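Local coordinates for protein predicted sugar phosphatases of the HAD superfamily (Cytophaga hutchinsonii, PDB 2HX1) that probably hydrolyses phosphate esters of sugars or related small metabolites, as a magnesium-binding phosphatase of the HAD superfamily, at residues S128-V133 / V154-K159; H148-T153 / G185-M190; N110-D115 / A135-D140. One frame throughout, in Å; residues are numbered along the deposited sequence. Where two conformers were deposited one is given.

Contact 1. Residues S128-V133 / V154-K159; sequences SNIGEV and VNLLRK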
# COMPACT_ATOMS: atom_id res chain seq x y z
N SER A 128 19.93 -28.25 -8.31
CA SER A 128 19.92 -29.42 -9.18
C SER A 128 18.68 -29.50 -10.06
O SER A 128 18.74 -30.11 -11.11
CB SER A 128 20.04 -30.74 -8.39
OG SER A 128 18.75 -31.33 -8.14
N ASN A 129 17.56 -28.90 -9.63
CA ASN A 129 16.30 -28.94 -10.44
C ASN A 129 15.58 -27.60 -10.66
O ASN A 129 14.55 -27.55 -11.35
CB ASN A 129 15.31 -29.98 -9.85
CG ASN A 129 14.93 -29.70 -8.40
OD1 ASN A 129 15.22 -28.61 -7.90
ND2 ASN A 129 14.30 -30.67 -7.72
N ILE A 130 16.11 -26.51 -10.12
CA ILE A 130 15.43 -25.23 -10.21
C ILE A 130 15.20 -24.82 -11.66
O ILE A 130 14.22 -24.17 -11.98
CB ILE A 130 16.18 -24.13 -9.43
CG1 ILE A 130 15.28 -22.90 -9.25
CG2 ILE A 130 17.49 -23.72 -10.14
CD1 ILE A 130 15.85 -21.85 -8.31
N GLY A 131 16.09 -25.23 -12.55
CA GLY A 131 15.98 -24.81 -13.96
C GLY A 131 14.80 -25.43 -14.68
O GLY A 131 14.45 -25.03 -15.81
N GLU A 132 14.18 -26.40 -14.03
CA GLU A 132 13.03 -27.08 -14.58
C GLU A 132 11.73 -26.61 -13.93
O GLU A 132 10.67 -27.05 -14.35
CB GLU A 132 13.21 -28.58 -14.39
CG GLU A 132 14.02 -29.22 -15.50
CD GLU A 132 13.17 -29.48 -16.75
OE1 GLU A 132 12.32 -30.43 -16.73
OE2 GLU A 132 13.36 -28.73 -17.74
N VAL A 133 11.79 -25.73 -12.94
CA VAL A 133 10.58 -25.28 -12.26
C VAL A 133 9.93 -24.21 -13.11
O VAL A 133 10.48 -23.14 -13.29
CB VAL A 133 10.82 -24.73 -10.85
CG1 VAL A 133 9.52 -24.16 -10.27
CG2 VAL A 133 11.37 -25.78 -9.93
N VAL A 154 10.83 -16.94 -1.81
CA VAL A 154 11.36 -15.63 -2.19
C VAL A 154 12.50 -15.81 -3.20
O VAL A 154 12.49 -15.18 -4.26
CB VAL A 154 11.78 -14.78 -0.95
CG1 VAL A 154 12.70 -13.58 -1.31
CG2 VAL A 154 10.56 -14.27 -0.23
N ASN A 155 13.46 -16.68 -2.89
CA ASN A 155 14.58 -16.87 -3.78
C ASN A 155 14.21 -17.55 -5.12
O ASN A 155 14.78 -17.21 -6.16
CB ASN A 155 15.67 -17.64 -3.07
CG ASN A 155 16.36 -16.80 -2.02
OD1 ASN A 155 16.91 -15.74 -2.34
ND2 ASN A 155 16.31 -17.25 -0.76
N LEU A 156 13.25 -18.48 -5.08
CA LEU A 156 12.78 -19.14 -6.28
C LEU A 156 12.23 -18.14 -7.27
O LEU A 156 12.52 -18.21 -8.48
CB LEU A 156 11.68 -20.13 -5.94
CG LEU A 156 11.01 -20.84 -7.11
CD1 LEU A 156 12.04 -21.63 -7.96
CD2 LEU A 156 9.92 -21.74 -6.54
N LEU A 157 11.45 -17.20 -6.76
CA LEU A 157 10.79 -16.20 -7.59
C LEU A 157 11.74 -15.08 -8.05
O LEU A 157 11.49 -14.40 -9.04
CB LEU A 157 9.60 -15.61 -6.83
CG LEU A 157 8.44 -16.58 -6.60
CD1 LEU A 157 7.34 -15.88 -5.80
CD2 LEU A 157 7.92 -17.15 -7.94
N ARG A 158 12.78 -14.82 -7.26
CA ARG A 158 13.86 -13.93 -7.67
C ARG A 158 14.67 -14.56 -8.80
O ARG A 158 15.23 -13.84 -9.62
CB ARG A 158 14.80 -13.64 -6.50
CG ARG A 158 14.20 -12.66 -5.45
CD ARG A 158 15.08 -12.47 -4.20
NE ARG A 158 16.37 -11.85 -4.53
CZ ARG A 158 17.51 -12.51 -4.73
NH1 ARG A 158 17.57 -13.85 -4.59
NH2 ARG A 158 18.61 -11.84 -5.08
N LYS A 159 14.74 -15.90 -8.85
CA LYS A 159 15.59 -16.60 -9.80
C LYS A 159 14.86 -17.15 -11.00
O LYS A 159 15.49 -17.43 -12.02
CB LYS A 159 16.31 -17.76 -9.14
CG LYS A 159 17.32 -17.37 -8.07
CD LYS A 159 17.72 -18.60 -7.30
CE LYS A 159 18.90 -18.36 -6.40
NZ LYS A 159 19.15 -19.56 -5.53

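Contact 2. Residues H148-T153 / G185-M190; sequences HDLNKT and GGVATM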
# COMPACT_ATOMS: atom_id res chain seq x y z
N HIS A 148 12.09 -22.11 6.47
CA HIS A 148 12.81 -22.68 5.34
C HIS A 148 12.22 -22.31 3.99
O HIS A 148 12.89 -21.78 3.10
CB HIS A 148 12.89 -24.21 5.46
CG HIS A 148 13.76 -24.67 6.59
ND1 HIS A 148 13.64 -25.93 7.15
CD2 HIS A 148 14.76 -24.04 7.26
CE1 HIS A 148 14.53 -26.05 8.13
NE2 HIS A 148 15.21 -24.92 8.22
N ASP A 149 10.92 -22.52 3.85
CA ASP A 149 10.29 -22.51 2.52
C ASP A 149 9.70 -21.19 2.08
O ASP A 149 9.54 -20.98 0.88
CB ASP A 149 9.29 -23.65 2.44
CG ASP A 149 9.98 -25.00 2.56
OD1 ASP A 149 11.24 -25.01 2.45
OD2 ASP A 149 9.30 -26.03 2.73
N LEU A 150 9.39 -20.29 3.00
CA LEU A 150 9.08 -18.91 2.60
C LEU A 150 10.32 -18.19 2.07
O LEU A 150 10.26 -17.48 1.06
CB LEU A 150 8.50 -18.10 3.76
CG LEU A 150 7.14 -18.67 4.18
CD1 LEU A 150 6.52 -17.84 5.25
CD2 LEU A 150 6.18 -18.83 2.97
N ASN A 151 11.42 -18.36 2.78
CA ASN A 151 12.72 -17.95 2.27
C ASN A 151 13.04 -18.57 0.93
O ASN A 151 13.40 -17.84 -0.01
CB ASN A 151 13.83 -18.21 3.28
CG ASN A 151 13.96 -17.10 4.29
OD1 ASN A 151 14.29 -15.97 3.93
ND2 ASN A 151 13.74 -17.42 5.58
N LYS A 152 12.87 -19.89 0.79
CA LYS A 152 13.16 -20.52 -0.52
C LYS A 152 12.22 -19.99 -1.62
O LYS A 152 12.64 -19.85 -2.74
CB LYS A 152 13.01 -22.06 -0.48
CG LYS A 152 14.22 -22.82 0.06
CD LYS A 152 14.06 -24.37 -0.11
CE LYS A 152 15.37 -25.03 -0.62
NZ LYS A 152 15.48 -26.52 -0.41
N THR A 153 10.96 -19.69 -1.30
CA THR A 153 10.01 -19.17 -2.30
C THR A 153 10.40 -17.77 -2.75
O THR A 153 10.37 -17.45 -3.95
CB THR A 153 8.59 -19.15 -1.74
OG1 THR A 153 8.21 -20.49 -1.42
CG2 THR A 153 7.58 -18.58 -2.76
N GLY A 185 -3.90 -17.53 1.14
CA GLY A 185 -3.95 -16.20 0.52
C GLY A 185 -3.16 -15.21 1.31
O GLY A 185 -2.55 -14.29 0.77
N GLY A 186 -3.17 -15.39 2.62
CA GLY A 186 -2.42 -14.53 3.53
C GLY A 186 -0.94 -14.78 3.41
O GLY A 186 -0.15 -13.86 3.45
N VAL A 187 -0.55 -16.04 3.24
CA VAL A 187 0.84 -16.37 2.96
C VAL A 187 1.32 -15.67 1.68
O VAL A 187 2.44 -15.15 1.63
CB VAL A 187 1.05 -17.89 2.88
CG1 VAL A 187 2.49 -18.26 2.41
CG2 VAL A 187 0.78 -18.51 4.22
N ALA A 188 0.50 -15.68 0.62
CA ALA A 188 0.83 -14.96 -0.60
C ALA A 188 0.97 -13.48 -0.29
O ALA A 188 1.93 -12.86 -0.73
CB ALA A 188 -0.25 -15.20 -1.69
N THR A 189 0.02 -12.93 0.47
CA THR A 189 0.06 -11.52 0.84
C THR A 189 1.38 -11.15 1.53
O THR A 189 1.97 -10.09 1.26
CB THR A 189 -1.15 -11.16 1.75
OG1 THR A 189 -2.37 -11.29 1.00
CG2 THR A 189 -1.04 -9.74 2.27
N MSE A 190 1.84 -12.03 2.43
CA MSE A 190 3.08 -11.83 3.17
C MSE A 190 4.26 -11.87 2.26
O MSE A 190 5.18 -11.07 2.39
CB MSE A 190 3.25 -12.93 4.19
CG MSE A 190 2.30 -12.78 5.35
SE MSE A 190 2.45 -14.22 6.67
CE MSE A 190 3.31 -15.60 5.79

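Contact 3. Residues N110-D115 / A135-D140; sequences NYLVSD and ALVLLD. With EDO (1,2-ethanediol), chain N.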
# COMPACT_ATOMS: atom_id res chain seq x y z
N ASN A 110 -2.31 -33.24 -4.95
CA ASN A 110 -2.75 -34.42 -5.73
C ASN A 110 -3.71 -34.11 -6.89
O ASN A 110 -3.56 -34.62 -8.01
CB ASN A 110 -3.40 -35.45 -4.79
CG ASN A 110 -2.36 -36.39 -4.13
OD1 ASN A 110 -1.20 -36.50 -4.57
ND2 ASN A 110 -2.80 -37.08 -3.07
N TYR A 111 -4.68 -33.25 -6.62
CA TYR A 111 -5.64 -32.79 -7.63
C TYR A 111 -4.97 -32.17 -8.86
O TYR A 111 -5.53 -32.21 -9.96
CB TYR A 111 -6.56 -31.74 -7.01
CG TYR A 111 -7.64 -31.16 -7.91
CD1 TYR A 111 -8.51 -31.99 -8.65
CD2 TYR A 111 -7.86 -29.78 -7.95
CE1 TYR A 111 -9.55 -31.45 -9.46
CE2 TYR A 111 -8.89 -29.23 -8.74
CZ TYR A 111 -9.72 -30.06 -9.50
OH TYR A 111 -10.72 -29.48 -10.26
N LEU A 112 -3.79 -31.56 -8.69
CA LEU A 112 -3.16 -30.86 -9.83
C LEU A 112 -2.22 -31.77 -10.63
O LEU A 112 -1.79 -31.39 -11.73
CB LEU A 112 -2.43 -29.59 -9.36
CG LEU A 112 -3.29 -28.45 -8.81
CD1 LEU A 112 -2.38 -27.34 -8.27
CD2 LEU A 112 -4.21 -27.90 -9.86
N VAL A 113 -1.94 -32.96 -10.10
CA VAL A 113 -1.10 -33.95 -10.81
C VAL A 113 -1.63 -34.18 -12.24
O VAL A 113 -2.85 -34.26 -12.47
CB VAL A 113 -1.06 -35.27 -9.98
CG1 VAL A 113 -0.57 -36.45 -10.79
CG2 VAL A 113 -0.22 -35.05 -8.73
N SER A 114 -0.72 -34.23 -13.21
CA SER A 114 -1.10 -34.45 -14.61
C SER A 114 0.08 -34.94 -15.45
O SER A 114 1.22 -35.01 -14.96
CB SER A 114 -1.70 -33.17 -15.20
OG SER A 114 -0.74 -32.14 -15.26
N ASP A 115 -0.20 -35.30 -16.70
CA ASP A 115 0.82 -35.77 -17.64
C ASP A 115 1.75 -34.63 -18.09
O ASP A 115 1.29 -33.52 -18.42
CB ASP A 115 0.18 -36.44 -18.85
CG ASP A 115 -0.29 -37.86 -18.56
OD1 ASP A 115 0.55 -38.69 -18.12
OD2 ASP A 115 -1.49 -38.15 -18.77
N ALA A 135 6.47 -23.24 -12.71
CA ALA A 135 5.41 -22.52 -12.01
C ALA A 135 5.50 -22.79 -10.51
O ALA A 135 6.08 -23.80 -10.06
CB ALA A 135 3.98 -22.89 -12.56
N LEU A 136 4.90 -21.90 -9.75
CA LEU A 136 4.76 -22.06 -8.31
C LEU A 136 3.28 -21.94 -7.97
O LEU A 136 2.64 -20.97 -8.38
CB LEU A 136 5.53 -20.96 -7.58
CG LEU A 136 5.24 -20.79 -6.09
CD1 LEU A 136 5.76 -22.03 -5.33
CD2 LEU A 136 5.87 -19.49 -5.57
N VAL A 137 2.74 -22.90 -7.22
CA VAL A 137 1.37 -22.77 -6.67
C VAL A 137 1.34 -22.79 -5.16
O VAL A 137 1.98 -23.61 -4.53
CB VAL A 137 0.43 -23.83 -7.25
CG1 VAL A 137 0.36 -23.64 -8.71
CG2 VAL A 137 0.93 -25.24 -6.94
N LEU A 138 0.59 -21.85 -4.58
CA LEU A 138 0.32 -21.82 -3.14
C LEU A 138 -1.06 -22.47 -2.87
O LEU A 138 -2.08 -22.02 -3.39
CB LEU A 138 0.40 -20.38 -2.61
CG LEU A 138 1.74 -19.99 -1.97
CD1 LEU A 138 2.87 -20.38 -2.92
CD2 LEU A 138 1.80 -18.51 -1.64
N LEU A 139 -1.08 -23.57 -2.11
CA LEU A 139 -2.28 -24.43 -2.00
C LEU A 139 -2.85 -24.52 -0.57
O LEU A 139 -4.07 -24.64 -0.40
CB LEU A 139 -1.99 -25.85 -2.49
CG LEU A 139 -1.57 -26.02 -3.95
CD1 LEU A 139 -1.04 -27.41 -4.12
CD2 LEU A 139 -2.76 -25.78 -4.89
N ASP A 140 -1.96 -24.54 0.42
CA ASP A 140 -2.36 -24.75 1.82
C ASP A 140 -1.31 -24.09 2.73
O ASP A 140 -0.14 -24.08 2.42
CB ASP A 140 -2.48 -26.26 2.09
CG ASP A 140 -3.30 -26.58 3.33
OD1 ASP A 140 -2.88 -26.22 4.43
OD2 ASP A 140 -4.36 -27.23 3.22
C1 EDO N . -6.38 -27.03 8.10
O1 EDO N . -6.56 -25.73 8.67
C2 EDO N . -5.96 -26.90 6.64
O2 EDO N . -5.40 -25.60 6.38

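Contact 1. Residues S128-V133 / V154-K159
Ile-130 and Leu-156 meet because Ile-130 CG1 and Leu-156 CG both stand anti to their backbone N: chi1 is -166° in Ile-130, whose chain then runs on extended to CD1, and 176° in Leu-156. The two side chains slide past each other in opposite directions, which brings methyl CD1 of Leu-156 alongside the outer bond of the isoleucine, 3.7 Å from Ile-130 CG1 and 3.8 Å from Ile-130 CD1. On its other flank Ile-130 CD1 meets the aliphatic part of Lys-159 at about a right angle, with Lys-159 CD 3.9 Å away. Val-133 adds a looser touch, its CG1 lying 4.3 Å from Leu-156 CD1. No hydrogen bond joins the segments. The contact belongs to the second parallel sheet and its helices, probably the cap domain as in related HAD phosphatases: the loop ahead of strand 133-138 packs against the last turns of helix 146-159, the helix that follows this strand in the chain. Asn-129 shapes that loop, since its carbonyl O accepts from Glu-132 N at 2.9 Å, while its side chain bonds back to Asp-126 and Ala-124. Beyond its CD, the extended chain of Lys-159 carries NZ to a salt bridge with Asp-179 of a second subunit. Asn-155 and Arg-158 also hydrogen-bond that subunit, through its Val-180 and Thr-178, placing this part of the helix at a subunit interface.

Contact 2. Residues H148-T153 / G185-M190
Apolar contact between Leu-150 and the pair Val-187 and Met-190 is all that passes directly between these two helical segments. Leu-150 divides its methyls: CD2 lies 3.8 Å from Val-187 CG1, and CD1 lies 4.0 Å from Met-190 CE. Both partners lie obliquely across the leucine, and the CA atoms of Leu-150 and Val-187 are 8.6 Å apart, so the helices meet through side chains. Met-190, present as selenomethionine, runs straight to SE and then folds at chi3 (-19°, close to eclipsed), which turns the terminal methyl to the leucine. The 93 Å² buried in all is modest, yet the three residues are themselves buried.

No hydrogen bond crosses between the two segments. Within helix 146-159, Asp-149 O is gripped twice, by Thr-153 N at 2.9 Å and by Thr-153 OG1 at 2.7 Å; the hydroxyl approaches at a C=O...O angle of 158°, tilted 20° out of the carbonyl plane. The threonine's hydroxyl thus turns back on its own helix.

Helices 146-159 and 184-195 are neighbours on one face of the parallel sheet of the probable cap domain. Leu-150 also rests on Leu-103 of strand 98-103, and Val-187 on Leu-138 of strand 133-138. Trp-146 and Ile-194 of a second subunit pack on Leu-150 and Met-190, respectively, so the helix pair lies between its own sheet and the neighbouring subunit.

Contact 3. Residues N110-D115 / A135-D140
On one face of the parallel sheet of the probable cap domain, Leu-112, in the turn after helix 106-110, packs on Val-137 near the end of strand 133-138 and on Leu-139 just beyond it. One methyl does the touching on the turn side: Leu-112 CD1 lies 3.7 Å from Leu-139 CD2 and 4.1 Å from Val-137 CG2. In both pairs the side chains point at each other tip to tip, consistent with the 9.8 Å between the CA atoms of Leu-112 and Val-137. With CG beside the backbone N (chi1 -66°) and CD1 anti to CA (chi2 175°), the leucine is extended and CD1 leads. Leu-112 lies within a type I turn that runs from Asn-110 to Val-113, with a bond of 3.1 Å from Val-113 N to Asn-110 O. Val-137 and Leu-139, two apart along the chain, both direct their side chains to the turn, whereas Leu-138 between them packs on helix 184-195 across the sheet. Helix 83-94 fills in beside the contact: its Ile-91 touches both Leu-112 and Val-137, and its Lys-88 hydrogen-bonds Tyr-111 O and makes a cation-pi contact with the tyrosine ring. Beyond the strand, Asp-140 OD1 accepts a hydrogen bond of 3.2 Å from O2 of a 1,2-ethanediol, probably a crystallisation additive, that is also hydrogen-bonded to Tyr-173 OH. The same carboxylate oxygen takes the backbone N-H of Glu-142.

How the contacts relate
Strand 133-138 and helix 146-159 follow each other in the chain and tie the three contacts together. Contacts 1 and 2 use successive parts of that helix, with centres 14 Å apart, and both reach the second subunit; contact 3 touches no other protein chain. Its centre is 16 Å from each of the others. Leu-136 CD2 of contact 3 meets Thr-153 CG2 of contact 2 at 3.4 Å and Leu-157 CD1 of contact 1 at 3.9 Å. The magnesium site of Asp-20, Phe-22 and Asp-233 involves none of the contact residues. The side chains of Val-187 and Leu-139 each lie about 10 Å from a bound EPE buffer molecule.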